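PDB 5C94: Non-structural protein 9 from Avian infectious bronchitis virus, which binds RNA, forms homodimers and probably acts as a component of the coronavirus replication machinery. Local coordinates for residues Val70-Pro75 / Tyr90-Lys95. Numbering follows the deposited sequence.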
loop_
_atom_site.group_PDB
_atom_site.type_symbol
_atom_site.label_atom_id
_atom_site.label_comp_id
_atom_site.label_asym_id
_atom_site.label_seq_id
_atom_site.Cartn_x
_atom_site.Cartn_y
_atom_site.Cartn_z
ATOM N N VAL A 70 17.365 13.415 -1.410
ATOM C CA VAL A 70 15.960 13.712 -1.130
ATOM C C VAL A 70 15.734 13.946 0.371
ATOM O O VAL A 70 16.389 13.334 1.227
ATOM C CB VAL A 70 15.014 12.573 -1.605
ATOM C CG1 VAL A 70 15.143 12.360 -3.098
ATOM C CG2 VAL A 70 15.309 11.277 -0.867
ATOM N N ASP A 71 14.816 14.859 0.672
ATOM C CA ASP A 71 14.401 15.138 2.042
ATOM C C ASP A 71 13.461 14.048 2.562
ATOM O O ASP A 71 12.736 13.407 1.793
ATOM C CB ASP A 71 13.720 16.513 2.111
ATOM C CG ASP A 71 14.700 17.670 1.896
ATOM O OD1 ASP A 71 15.910 17.527 2.193
ATOM O OD2 ASP A 71 14.260 18.724 1.393
ATOM N N LEU A 72 13.467 13.858 3.874
ATOM C CA LEU A 72 12.614 12.868 4.518
ATOM C C LEU A 72 11.555 13.538 5.406
ATOM O O LEU A 72 11.849 14.507 6.101
ATOM C CB LEU A 72 13.475 11.911 5.355
ATOM C CG LEU A 72 14.599 11.198 4.607
ATOM C CD1 LEU A 72 15.430 10.352 5.561
ATOM C CD2 LEU A 72 14.004 10.339 3.495
ATOM N N ASP A 73 10.327 13.022 5.380
ATOM C CA ASP A 73 9.340 13.368 6.396
ATOM C C ASP A 73 9.794 12.820 7.754
ATOM O O ASP A 73 10.714 12.000 7.827
ATOM C CB ASP A 73 7.969 12.807 6.029
ATOM C CG ASP A 73 7.337 13.518 4.838
ATOM O OD1 ASP A 73 7.756 14.646 4.498
ATOM O OD2 ASP A 73 6.394 12.947 4.249
ATOM N N PRO A 74 9.166 13.266 8.849
ATOM C CA PRO A 74 9.571 12.596 10.097
ATOM C C PRO A 74 9.178 11.108 10.075
ATOM O O PRO A 74 8.226 10.747 9.392
ATOM C CB PRO A 74 8.803 13.360 11.172
ATOM C CG PRO A 74 8.417 14.701 10.490
ATOM C CD PRO A 74 8.187 14.350 9.073
ATOM N N PRO A 75 9.898 10.257 10.819
ATOM C CA PRO A 75 9.691 8.813 10.698
ATOM C C PRO A 75 8.485 8.269 11.491
ATOM O O PRO A 75 8.187 8.800 12.556
ATOM C CB PRO A 75 10.998 8.247 11.262
ATOM C CG PRO A 75 11.345 9.233 12.363
ATOM C CD PRO A 75 10.992 10.583 11.762
ATOM N N TYR A 90 12.529 2.399 11.972
ATOM C CA TYR A 90 12.028 3.733 11.644
ATOM C C TYR A 90 11.804 3.844 10.151
ATOM O O TYR A 90 12.692 3.540 9.350
ATOM C CB TYR A 90 13.009 4.804 12.138
ATOM C CG TYR A 90 13.108 4.780 13.640
ATOM C CD1 TYR A 90 12.195 5.484 14.422
ATOM C CD2 TYR A 90 14.055 3.994 14.284
ATOM C CE1 TYR A 90 12.256 5.447 15.810
ATOM C CE2 TYR A 90 14.112 3.939 15.680
ATOM C CZ TYR A 90 13.207 4.669 16.430
ATOM O OH TYR A 90 13.252 4.638 17.803
ATOM N N LEU A 91 10.602 4.250 9.774
ATOM C CA LEU A 91 10.229 4.301 8.369
ATOM C C LEU A 91 9.989 5.760 7.988
ATOM O O LEU A 91 9.142 6.444 8.586
ATOM C CB LEU A 91 9.000 3.431 8.116
ATOM C CG LEU A 91 8.360 3.221 6.731
ATOM C CD1 LEU A 91 7.363 4.296 6.466
ATOM C CD2 LEU A 91 9.354 3.168 5.609
ATOM N N TYR A 92 10.778 6.231 7.024
ATOM C CA TYR A 92 10.722 7.605 6.568
ATOM C C TYR A 92 10.221 7.641 5.146
ATOM O O TYR A 92 10.865 7.078 4.259
ATOM C CB TYR A 92 12.100 8.280 6.577
ATOM C CG TYR A 92 12.928 8.239 7.836
ATOM C CD1 TYR A 92 13.598 7.078 8.233
ATOM C CD2 TYR A 92 13.096 9.390 8.589
ATOM C CE1 TYR A 92 14.378 7.070 9.378
ATOM C CE2 TYR A 92 13.866 9.400 9.714
ATOM C CZ TYR A 92 14.506 8.252 10.109
ATOM O OH TYR A 92 15.276 8.321 11.236
ATOM N N PHE A 93 9.111 8.316 4.907
ATOM C CA PHE A 93 8.703 8.548 3.537
ATOM C C PHE A 93 9.468 9.740 3.029
ATOM O O PHE A 93 9.871 10.620 3.785
ATOM C CB PHE A 93 7.200 8.783 3.414
ATOM C CG PHE A 93 6.379 7.566 3.701
ATOM C CD1 PHE A 93 6.341 6.509 2.798
ATOM C CD2 PHE A 93 5.663 7.467 4.888
ATOM C CE1 PHE A 93 5.586 5.380 3.065
ATOM C CE2 PHE A 93 4.902 6.346 5.168
ATOM C CZ PHE A 93 4.863 5.295 4.259
ATOM N N ILE A 94 9.672 9.750 1.732
ATOM C CA ILE A 94 10.365 10.826 1.083
ATOM C C ILE A 94 9.418 12.021 0.869
ATOM O O ILE A 94 8.236 11.838 0.580
ATOM C CB ILE A 94 10.963 10.278 -0.214
ATOM C CG1 ILE A 94 12.232 9.510 0.168
ATOM C CG2 ILE A 94 11.202 11.371 -1.248
ATOM C CD1 ILE A 94 12.731 8.617 -0.865
ATOM N N LYS A 95 9.937 13.231 1.066
ATOM C CA LYS A 95 9.155 14.455 0.974
ATOM C C LYS A 95 8.313 14.446 -0.289
ATOM O O LYS A 95 8.849 14.213 -1.382
ATOM C CB LYS A 95 10.066 15.685 0.980
ATOM C CG LYS A 95 9.674 16.775 1.965
ATOM C CD LYS A 95 10.075 16.370 3.380
ATOM C CE LYS A 95 9.988 17.523 4.372
ATOM N NZ LYS A 95 10.242 17.064 5.775
HETATM O O HOH W 1 7.641 9.300 7.055
#
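Pro75 lies flat against the ring of Tyr92, its CB over one face at 3.6 Å from the ring centroid and only 16° off the ring normal, a CH-pi contact. The ring is turned by chi1 -52°, which sets CG anti to its own carbonyl carbon, and hydrogen bonds of its OH with Asn52 O and Leu55 N hold the far end of the ring. The carbonyl O of Asp73 meets the ring's edge, and Leu72 CD1 adds a contact at 3.9 Å from Tyr92 CD2. Further along, Ile94 CG1 touches Val70 CG2 and Leu72 CD2, completing the close apolar part. The backbones pair antiparallel through a single bridge, Leu72 with Ile94: Asp73 N donates to Phe93 O at 2.9 Å, and Lys95 N to Asp71 O along a nearly straight N-H (177°). Beyond the bridge a water replaces direct pairing, accepting from Phe93 N and donating to Pro74 O.

The solvent side is looser. The Lys95 chain, bent at chi2, runs past Asp71 CB and brings NZ 3.0 Å from Leu72 O, above the carbonyl plane. Its salt bridge to Asp73 OD1 is long, at 3.7 Å from NZ; the stronger partner of that carboxylate is Arg102, which reaches OD2 from helix 99-109.

The contact thus joins the exit of strand 67-71 to the end of strand 85-93, two strands far apart in the order of the antiparallel sheet, consistent with closure of the small nsp9 barrel. Val70 and Leu72 continue onto Ala58 of strand 57-61, Leu91 and Ile94 rest on strand 42-50, and Phe93 turns to helix 99-109, where Pro2 of the second subunit also packs on it.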